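Local coordinates for protein ubiquitin conjugating enzyme (Plasmodium yoelii, PDB 2PWQ) that probably acts as an E2 ubiquitin-conjugating enzyme, carrying ubiquitin as a thioester on a cysteine before its transfer to a target, at residues I35-D44 and R123-A131; N51-I59 and H71-N80. All coordinates share one frame; numbering follows the deposited sequence.

In the fold
Both contacts belong to the ubiquitin-conjugating (UBC) fold, an antiparallel four-stranded meander with helices packed on it. Contact 1 joins the turn between helix 23-37 and edge strand 43-47 to helix 122-134; contact 2 pairs the two central strands, 54-60 and 71-77. Their centres lie about 12 Å apart, and strands 43-47 and 54-60 are neighbours in the sheet. A probable hydrogen bond of 2.9 Å from Phe-58 N to Asp-44 O ties them, and Ile-59 CG2 packs on Gln-130 CB at 3.4 Å. Neither contact lies at the predicted thioester cysteine, Cys-108; together they join the sheet to helix 122-134 through Ile-43, Ile-59, Leu-126 and Gln-130.

Contact 1: I35-D44 and R123-A131; sequences IENENVQEID and RTALLSIQA
Arg-123 reaches from helix 122-134 into the turn that follows helix 23-37, and its guanidinium lies between Glu-38 and Ile-43. The carboxylate of Glu-38 lies flat over one face, the two planes 8° apart and Glu-38 CD 3.7 Å above the guanidinium plane; on the opposite face Ile-43 CB sits toward the rim. Charge alone makes this a salt bridge, with Glu-38 OE1 3.6 Å from Arg-123 NH2, because no N-H points at the oxygen. The N-H groups work in the plane instead: Arg-123 NH2 donates to Asn-39 O at 3.3 Å, while NE donates to a water that in turn donates to Ile-35 O and Ile-43 O. CG stands anti to the backbone N (chi1 -160°) and the chain runs extended to NE, a length that suits arginine to bridging helix and turn.

Farther along the helix, Gln-130 NE2 donates to Glu-42 OE1 at 2.9 Å, meeting the oxygen nearly along its C-O bond, with a second water joining Glu-42 OE1 to Gln-130 OE1. The same NE2 also donates to Lys-60 O.

Apolar contacts fill the middle. Branched Ile-43 sends CG2 to Leu-126 CB at 3.7 Å and CG1 to Leu-127 CD2 at 3.6 Å, and Ile-35 CG1 lies alongside the aliphatic part of Arg-123.

Asn-39 O, which also accepts from the backbone N of Glu-42 and of Ile-43, is thus gripped by three donors. The chemistry implies a turn pinned at this one carbonyl by the cation itself and steadied through a water at two others, while the stacked carboxylate of Glu-38 probably offsets part of the charge.

Contact 2: N51-I59 and H71-N80; sequences NFFEWVGFI and HFTLAITIPN
The antiparallel beta hairpin of strands 54-60 and 71-77 forms the centre of the sheet in this ubiquitin-conjugating fold. Hydrogen-bonded pairs Trp-55/Ile-76, Gly-57/Leu-74 and Ile-59/Phe-72 each exchange two backbone bonds, such as Ile-76 N to Trp-55 O at 2.8 Å. Beyond them Ile-78 N donates almost straight to Phe-53 O, 173° at the hydrogen, and extends the pairing past the strand ends.

One side-chain contact is CH-pi: Ile-78 CD1 stands over a face of the Trp-55 indole, 3.4 Å from the centroid of its five-membered ring. Placing CG1 beside the backbone N (chi1 -58°) lets the long branch of Ile-78 reach that ring. The indole is steadied from its own segment, where Trp-55 NE1 donates to Phe-52 O at 2.9 Å. Gly-57, lacking a side chain, leaves room for Ile-76 CD1, which comes within 3.6 Å of Gly-57 N. Ile-59 CD1 meets Leu-74 CD1 at 3.6 Å, a fit of branched apolar chains suited to a buried face.

At the end away from the hairpin connection, where a type I turn runs from Asn-51 to Glu-54, Pro-79 O lies at the edge of the Phe-53 ring, 3.3 Å from Phe-53 CE1. Asn-51 OD1 accepts from Phe-53 N in an Asx turn, bracing the chain as it enters the strand.

Trp-55 and Ile-59 face the helices: Trp-55 packs on Leu-28 and Leu-32 of helix 23-37 and on Ile-122 of helix 122-134, Ile-59 on Ile-129. Strand 43-47 flanks strand 54-60, and Thr-73 bonds to Val-92 beside strand 88-91.

Contact 1: I35-D44 and R123-A131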
loop_
_atom_site.group_PDB
_atom_site.type_symbol
_atom_site.label_atom_id
_atom_site.label_comp_id
_atom_site.label_asym_id
_atom_site.label_seq_id
_atom_site.Cartn_x
_atom_site.Cartn_y
_atom_site.Cartn_z
ATOM N N ILE A 35 -12.963 -6.339 -5.338
ATOM C CA ILE A 35 -12.480 -5.099 -4.739
ATOM C C ILE A 35 -13.554 -4.068 -4.943
ATOM O O ILE A 35 -13.907 -3.338 -4.018
ATOM C CB ILE A 35 -11.139 -4.621 -5.377
ATOM C CG1 ILE A 35 -9.980 -5.508 -4.938
ATOM C CG2 ILE A 35 -10.813 -3.205 -4.946
ATOM C CD1 ILE A 35 -8.698 -5.320 -5.739
ATOM N N GLU A 36 -14.093 -4.038 -6.165
ATOM C CA GLU A 36 -15.151 -3.119 -6.559
ATOM C C GLU A 36 -16.396 -3.346 -5.702
ATOM O O GLU A 36 -17.136 -2.406 -5.410
ATOM C CB GLU A 36 -15.452 -3.305 -8.048
ATOM C CG GLU A 36 -16.466 -2.336 -8.629
ATOM C CD GLU A 36 -16.658 -2.520 -10.139
ATOM O OE1 GLU A 36 -16.603 -1.508 -10.861
ATOM O OE2 GLU A 36 -16.853 -3.667 -10.615
ATOM N N ASN A 37 -16.590 -4.590 -5.271
ATOM C CA ASN A 37 -17.755 -4.975 -4.467
ATOM C C ASN A 37 -17.566 -4.775 -2.960
ATOM O O ASN A 37 -18.546 -4.602 -2.216
ATOM C CB ASN A 37 -18.182 -6.420 -4.788
ATOM C CG ASN A 37 -18.815 -6.553 -6.182
ATOM O OD1 ASN A 37 -19.503 -5.637 -6.653
ATOM N ND2 ASN A 37 -18.585 -7.700 -6.844
ATOM N N GLU A 38 -16.305 -4.784 -2.521
ATOM C CA GLU A 38 -15.934 -4.494 -1.136
ATOM C C GLU A 38 -15.985 -2.999 -0.737
ATOM O O GLU A 38 -16.574 -2.175 -1.450
ATOM C CB GLU A 38 -14.554 -5.073 -0.862
ATOM C CG GLU A 38 -14.573 -6.268 0.034
ATOM C CD GLU A 38 -14.577 -5.889 1.524
ATOM O OE1 GLU A 38 -15.029 -4.764 1.887
ATOM O OE2 GLU A 38 -14.125 -6.735 2.338
ATOM N N ASN A 39 -15.379 -2.655 0.404
ATOM C CA ASN A 39 -15.364 -1.276 0.897
ATOM C C ASN A 39 -14.277 -0.431 0.224
ATOM O O ASN A 39 -13.128 -0.401 0.672
ATOM C CB ASN A 39 -15.189 -1.246 2.413
ATOM C CG ASN A 39 -15.471 0.130 3.008
ATOM O OD1 ASN A 39 -15.824 1.086 2.296
ATOM N ND2 ASN A 39 -15.317 0.237 4.328
ATOM N N VAL A 40 -14.661 0.241 -0.861
ATOM C CA VAL A 40 -13.710 0.973 -1.697
ATOM C C VAL A 40 -13.319 2.319 -1.064
ATOM O O VAL A 40 -12.434 3.029 -1.562
ATOM C CB VAL A 40 -14.223 1.138 -3.166
ATOM C CG1 VAL A 40 -14.697 -0.189 -3.714
ATOM C CG2 VAL A 40 -15.340 2.204 -3.267
ATOM N N GLN A 41 -13.982 2.654 0.040
ATOM C CA GLN A 41 -13.624 3.831 0.799
ATOM C C GLN A 41 -12.349 3.552 1.592
ATOM O O GLN A 41 -11.549 4.456 1.863
ATOM C CB GLN A 41 -14.788 4.302 1.670
ATOM C CG GLN A 41 -16.091 4.581 0.880
ATOM C CD GLN A 41 -15.950 5.704 -0.176
ATOM O OE1 GLN A 41 -15.338 6.747 0.079
ATOM N NE2 GLN A 41 -16.511 5.477 -1.365
ATOM N N GLU A 42 -12.119 2.281 1.882
ATOM C CA GLU A 42 -10.937 1.869 2.603
ATOM C C GLU A 42 -9.801 1.456 1.690
ATOM O O GLU A 42 -8.658 1.901 1.845
ATOM C CB GLU A 42 -11.294 0.729 3.555
ATOM C CG GLU A 42 -12.261 1.149 4.639
ATOM C CD GLU A 42 -11.622 1.954 5.757
ATOM O OE1 GLU A 42 -10.406 1.827 6.011
ATOM O OE2 GLU A 42 -12.341 2.731 6.401
ATOM N N ILE A 43 -10.116 0.549 0.778
ATOM C CA ILE A 43 -9.146 -0.047 -0.109
ATOM C C ILE A 43 -9.814 -0.126 -1.476
ATOM O O ILE A 43 -10.923 -0.679 -1.645
ATOM C CB ILE A 43 -8.673 -1.474 0.327
ATOM C CG1 ILE A 43 -8.234 -1.549 1.815
ATOM C CG2 ILE A 43 -7.649 -2.067 -0.655
ATOM C CD1 ILE A 43 -6.830 -1.031 2.159
ATOM N N ASP A 44 -9.131 0.458 -2.448
ATOM C CA ASP A 44 -9.563 0.411 -3.835
ATOM C C ASP A 44 -8.354 0.073 -4.715
ATOM O O ASP A 44 -7.198 0.147 -4.264
ATOM C CB ASP A 44 -10.187 1.750 -4.205
ATOM C CG ASP A 44 -11.188 1.658 -5.360
ATOM O OD1 ASP A 44 -11.264 0.607 -6.026
ATOM O OD2 ASP A 44 -11.913 2.664 -5.602
ATOM N N ARG A 123 -6.112 -7.015 -2.559
ATOM C CA ARG A 123 -6.791 -6.287 -1.481
ATOM C C ARG A 123 -6.243 -6.678 -0.094
ATOM O O ARG A 123 -6.122 -5.843 0.823
ATOM C CB ARG A 123 -8.298 -6.539 -1.499
ATOM C CG ARG A 123 -9.054 -5.463 -0.743
ATOM C CD ARG A 123 -10.539 -5.586 -0.808
ATOM N NE ARG A 123 -11.151 -4.443 -0.128
ATOM C CZ ARG A 123 -11.249 -4.299 1.192
ATOM N NH1 ARG A 123 -10.825 -5.238 2.031
ATOM N NH2 ARG A 123 -11.826 -3.229 1.683
ATOM N N THR A 124 -5.927 -7.947 0.093
ATOM C CA THR A 124 -5.415 -8.296 1.415
ATOM C C THR A 124 -3.951 -7.767 1.579
ATOM O O THR A 124 -3.573 -7.322 2.668
ATOM C CB THR A 124 -5.741 -9.783 1.883
ATOM O OG1 THR A 124 -5.080 -10.743 1.057
ATOM C CG2 THR A 124 -7.279 -10.054 1.826
ATOM N N ALA A 125 -3.162 -7.762 0.507
ATOM C CA ALA A 125 -1.820 -7.118 0.546
ATOM C C ALA A 125 -1.942 -5.652 0.927
ATOM O O ALA A 125 -1.174 -5.138 1.739
ATOM C CB ALA A 125 -1.070 -7.268 -0.786
ATOM N N LEU A 126 -2.933 -4.992 0.343
ATOM C CA LEU A 126 -3.199 -3.611 0.650
ATOM C C LEU A 126 -3.753 -3.368 2.051
ATOM O O LEU A 126 -3.396 -2.372 2.686
ATOM C CB LEU A 126 -4.099 -2.965 -0.422
ATOM C CG LEU A 126 -3.565 -2.953 -1.867
ATOM C CD1 LEU A 126 -4.646 -2.433 -2.799
ATOM C CD2 LEU A 126 -2.264 -2.156 -1.995
ATOM N N LEU A 127 -4.655 -4.238 2.523
ATOM C CA LEU A 127 -5.145 -4.135 3.900
ATOM C C LEU A 127 -3.973 -4.267 4.881
ATOM O O LEU A 127 -3.943 -3.604 5.908
ATOM C CB LEU A 127 -6.161 -5.236 4.230
ATOM C CG LEU A 127 -7.641 -5.049 3.868
ATOM C CD1 LEU A 127 -8.402 -6.355 4.204
ATOM C CD2 LEU A 127 -8.343 -3.816 4.553
ATOM N N SER A 128 -2.998 -5.099 4.581
ATOM C CA SER A 128 -1.935 -5.278 5.541
ATOM C C SER A 128 -0.965 -4.085 5.498
ATOM O O SER A 128 -0.203 -3.843 6.443
ATOM C CB SER A 128 -1.164 -6.573 5.284
ATOM O OG SER A 128 -0.171 -6.285 4.315
ATOM N N ILE A 129 -0.976 -3.330 4.400
ATOM C CA ILE A 129 -0.150 -2.142 4.336
ATOM C C ILE A 129 -0.886 -1.085 5.125
ATOM O O ILE A 129 -0.264 -0.360 5.894
ATOM C CB ILE A 129 0.125 -1.712 2.874
ATOM C CG1 ILE A 129 1.094 -2.728 2.243
ATOM C CG2 ILE A 129 0.767 -0.268 2.814
ATOM C CD1 ILE A 129 1.037 -2.796 0.734
ATOM N N GLN A 130 -2.202 -0.981 4.963
ATOM C CA GLN A 130 -2.951 -0.035 5.771
ATOM C C GLN A 130 -2.794 -0.334 7.283
ATOM O O GLN A 130 -2.773 0.592 8.126
ATOM C CB GLN A 130 -4.419 -0.063 5.356
ATOM C CG GLN A 130 -5.352 0.870 6.127
ATOM C CD GLN A 130 -6.798 0.589 5.814
ATOM O OE1 GLN A 130 -7.244 -0.532 6.003
ATOM N NE2 GLN A 130 -7.548 1.603 5.354
ATOM N N ALA A 131 -2.723 -1.624 7.633
ATOM C CA ALA A 131 -2.440 -2.008 9.025
ATOM C C ALA A 131 -1.112 -1.416 9.496
ATOM O O ALA A 131 -1.048 -0.852 10.581
ATOM C CB ALA A 131 -2.487 -3.568 9.234
HETATM O O HOH W 1 -12.483 -2.737 -1.822
HETATM O O HOH W 2 -10.097 -1.320 5.883
#

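Contact 2: N51-I59 and H71-N80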
loop_
_atom_site.group_PDB
_atom_site.type_symbol
_atom_site.label_atom_id
_atom_site.label_comp_id
_atom_site.label_asym_id
_atom_site.label_seq_id
_atom_site.Cartn_x
_atom_site.Cartn_y
_atom_site.Cartn_z
ATOM N N ASN A 51 -2.568 -1.894 -19.352
ATOM C CA ASN A 51 -1.947 -3.139 -18.911
ATOM C C ASN A 51 -2.655 -3.713 -17.669
ATOM O O ASN A 51 -2.644 -3.106 -16.607
ATOM C CB ASN A 51 -0.460 -2.926 -18.631
ATOM C CG ASN A 51 0.262 -4.227 -18.271
ATOM O OD1 ASN A 51 -0.356 -5.293 -18.138
ATOM N ND2 ASN A 51 1.575 -4.148 -18.135
ATOM N N PHE A 52 -3.276 -4.878 -17.838
ATOM C CA PHE A 52 -4.032 -5.543 -16.784
ATOM C C PHE A 52 -3.111 -5.979 -15.618
ATOM O O PHE A 52 -3.578 -6.335 -14.533
ATOM C CB PHE A 52 -4.741 -6.754 -17.387
ATOM C CG PHE A 52 -6.217 -6.768 -17.163
ATOM C CD1 PHE A 52 -6.757 -7.360 -16.020
ATOM C CD2 PHE A 52 -7.068 -6.204 -18.096
ATOM C CE1 PHE A 52 -8.111 -7.365 -15.798
ATOM C CE2 PHE A 52 -8.446 -6.218 -17.892
ATOM C CZ PHE A 52 -8.969 -6.803 -16.734
ATOM N N PHE A 53 -1.803 -5.926 -15.858
ATOM C CA PHE A 53 -0.784 -6.326 -14.879
ATOM C C PHE A 53 -0.190 -5.127 -14.149
ATOM O O PHE A 53 0.796 -5.232 -13.442
ATOM C CB PHE A 53 0.292 -7.201 -15.549
ATOM C CG PHE A 53 -0.215 -8.576 -15.887
ATOM C CD1 PHE A 53 -0.004 -9.642 -15.020
ATOM C CD2 PHE A 53 -0.950 -8.796 -17.042
ATOM C CE1 PHE A 53 -0.499 -10.896 -15.308
ATOM C CE2 PHE A 53 -1.452 -10.050 -17.337
ATOM C CZ PHE A 53 -1.222 -11.110 -16.471
ATOM N N GLU A 54 -0.817 -3.979 -14.316
ATOM C CA GLU A 54 -0.331 -2.774 -13.666
ATOM C C GLU A 54 -1.520 -2.026 -13.125
ATOM O O GLU A 54 -2.357 -1.534 -13.900
ATOM C CB GLU A 54 0.502 -1.910 -14.627
ATOM C CG GLU A 54 1.048 -0.617 -14.007
ATOM C CD GLU A 54 2.141 -0.849 -12.972
ATOM O OE1 GLU A 54 2.925 -1.824 -13.130
ATOM O OE2 GLU A 54 2.222 -0.048 -11.988
ATOM N N TRP A 55 -1.626 -1.981 -11.794
ATOM C CA TRP A 55 -2.721 -1.256 -11.186
ATOM C C TRP A 55 -2.223 -0.093 -10.359
ATOM O O TRP A 55 -1.071 0.012 -9.998
ATOM C CB TRP A 55 -3.600 -2.123 -10.280
ATOM C CG TRP A 55 -4.133 -3.413 -10.825
ATOM C CD1 TRP A 55 -4.123 -3.849 -12.127
ATOM C CD2 TRP A 55 -4.803 -4.446 -10.062
ATOM N NE1 TRP A 55 -4.707 -5.098 -12.213
ATOM C CE2 TRP A 55 -5.151 -5.478 -10.968
ATOM C CE3 TRP A 55 -5.161 -4.578 -8.715
ATOM C CZ2 TRP A 55 -5.815 -6.652 -10.559
ATOM C CZ3 TRP A 55 -5.827 -5.751 -8.307
ATOM C CH2 TRP A 55 -6.144 -6.766 -9.232
ATOM N N VAL A 56 -3.164 0.771 -10.067
ATOM C CA VAL A 56 -3.020 1.829 -9.133
ATOM C C VAL A 56 -3.885 1.400 -7.973
ATOM O O VAL A 56 -5.043 1.036 -8.192
ATOM C CB VAL A 56 -3.630 3.097 -9.727
ATOM C CG1 VAL A 56 -3.615 4.188 -8.712
ATOM C CG2 VAL A 56 -2.837 3.497 -10.934
ATOM N N GLY A 57 -3.332 1.421 -6.759
ATOM C CA GLY A 57 -4.090 1.179 -5.538
ATOM C C GLY A 57 -4.335 2.421 -4.705
ATOM O O GLY A 57 -3.560 3.377 -4.767
ATOM N N PHE A 58 -5.470 2.452 -4.017
ATOM C CA PHE A 58 -5.788 3.454 -3.002
ATOM C C PHE A 58 -5.872 2.828 -1.596
ATOM O O PHE A 58 -6.529 1.785 -1.398
ATOM C CB PHE A 58 -7.119 4.131 -3.328
ATOM C CG PHE A 58 -7.755 4.836 -2.156
ATOM C CD1 PHE A 58 -7.248 6.071 -1.696
ATOM C CD2 PHE A 58 -8.880 4.280 -1.517
ATOM C CE1 PHE A 58 -7.845 6.721 -0.616
ATOM C CE2 PHE A 58 -9.467 4.908 -0.464
ATOM C CZ PHE A 58 -8.966 6.124 0.015
ATOM N N ILE A 59 -5.231 3.466 -0.632
ATOM C CA ILE A 59 -5.431 3.157 0.790
ATOM C C ILE A 59 -5.820 4.400 1.573
ATOM O O ILE A 59 -5.121 5.453 1.535
ATOM C CB ILE A 59 -4.183 2.543 1.480
ATOM C CG1 ILE A 59 -3.840 1.175 0.912
ATOM C CG2 ILE A 59 -4.373 2.462 3.008
ATOM C CD1 ILE A 59 -2.427 0.755 1.308
ATOM N N HIS A 71 -5.321 10.138 1.621
ATOM C CA HIS A 71 -5.720 9.268 0.529
ATOM C C HIS A 71 -4.412 8.953 -0.162
ATOM O O HIS A 71 -3.761 9.862 -0.767
ATOM C CB HIS A 71 -6.647 10.020 -0.428
ATOM C CG HIS A 71 -7.846 10.622 0.232
ATOM N ND1 HIS A 71 -9.024 9.919 0.424
ATOM C CD2 HIS A 71 -8.045 11.848 0.776
ATOM C CE1 HIS A 71 -9.900 10.695 1.044
ATOM N NE2 HIS A 71 -9.331 11.870 1.267
ATOM N N PHE A 72 -3.988 7.710 -0.029
ATOM C CA PHE A 72 -2.692 7.248 -0.517
ATOM C C PHE A 72 -2.759 6.359 -1.759
ATOM O O PHE A 72 -3.405 5.282 -1.779
ATOM C CB PHE A 72 -1.886 6.550 0.623
ATOM C CG PHE A 72 -1.679 7.430 1.855
ATOM C CD1 PHE A 72 -2.631 7.438 2.892
ATOM C CD2 PHE A 72 -0.576 8.301 1.947
ATOM C CE1 PHE A 72 -2.470 8.231 4.021
ATOM C CE2 PHE A 72 -0.410 9.127 3.088
ATOM C CZ PHE A 72 -1.354 9.109 4.100
ATOM N N THR A 73 -2.064 6.804 -2.800
ATOM C CA THR A 73 -1.978 6.107 -4.063
ATOM C C THR A 73 -0.749 5.244 -4.053
ATOM O O THR A 73 0.303 5.711 -3.588
ATOM C CB THR A 73 -1.840 7.131 -5.203
ATOM O OG1 THR A 73 -3.010 7.942 -5.185
ATOM C CG2 THR A 73 -1.729 6.441 -6.508
ATOM N N LEU A 74 -0.886 4.005 -4.552
ATOM C CA LEU A 74 0.227 3.063 -4.686
ATOM C C LEU A 74 0.303 2.544 -6.131
ATOM O O LEU A 74 -0.670 2.607 -6.865
ATOM C CB LEU A 74 0.106 1.873 -3.675
ATOM C CG LEU A 74 -0.031 2.153 -2.163
ATOM C CD1 LEU A 74 -1.518 2.361 -1.725
ATOM C CD2 LEU A 74 0.620 1.062 -1.321
ATOM N N ALA A 75 1.459 2.004 -6.511
ATOM C CA ALA A 75 1.683 1.401 -7.821
ATOM C C ALA A 75 1.814 -0.075 -7.598
ATOM O O ALA A 75 2.651 -0.482 -6.825
ATOM C CB ALA A 75 3.010 1.967 -8.483
ATOM N N ILE A 76 1.000 -0.860 -8.285
ATOM C CA ILE A 76 0.948 -2.322 -8.112
ATOM C C ILE A 76 1.372 -3.038 -9.414
ATOM O O ILE A 76 0.637 -3.038 -10.400
ATOM C CB ILE A 76 -0.467 -2.758 -7.695
ATOM C CG1 ILE A 76 -0.927 -1.956 -6.464
ATOM C CG2 ILE A 76 -0.537 -4.313 -7.465
ATOM C CD1 ILE A 76 -2.412 -2.031 -6.194
ATOM N N THR A 77 2.561 -3.624 -9.457
ATOM C CA THR A 77 2.908 -4.367 -10.657
ATOM C C THR A 77 2.760 -5.867 -10.419
ATOM O O THR A 77 3.419 -6.455 -9.522
ATOM C CB THR A 77 4.285 -3.987 -11.270
ATOM O OG1 THR A 77 5.300 -4.800 -10.718
ATOM C CG2 THR A 77 4.654 -2.545 -11.021
ATOM N N ILE A 78 1.860 -6.483 -11.188
ATOM C CA ILE A 78 1.452 -7.880 -10.963
ATOM C C ILE A 78 2.233 -8.759 -11.910
ATOM O O ILE A 78 2.259 -8.469 -13.112
ATOM C CB ILE A 78 -0.047 -8.039 -11.207
ATOM C CG1 ILE A 78 -0.804 -7.095 -10.290
ATOM C CG2 ILE A 78 -0.498 -9.504 -11.034
ATOM C CD1 ILE A 78 -2.148 -6.750 -10.752
ATOM N N PRO A 79 2.891 -9.825 -11.393
ATOM C CA PRO A 79 3.723 -10.651 -12.281
ATOM C C PRO A 79 2.894 -11.495 -13.239
ATOM O O PRO A 79 1.714 -11.742 -12.961
ATOM C CB PRO A 79 4.502 -11.549 -11.296
ATOM C CG PRO A 79 3.632 -11.655 -10.129
ATOM C CD PRO A 79 2.929 -10.328 -10.000
ATOM N N ASN A 80 3.513 -11.936 -14.342
ATOM C CA ASN A 80 2.807 -12.691 -15.391
ATOM C C ASN A 80 2.349 -14.096 -15.013
ATOM O O ASN A 80 1.466 -14.661 -15.669
ATOM C CB ASN A 80 3.530 -12.661 -16.757
ATOM C CG ASN A 80 4.997 -13.137 -16.703
ATOM O OD1 ASN A 80 5.473 -13.699 -15.705
ATOM N ND2 ASN A 80 5.723 -12.898 -17.802
#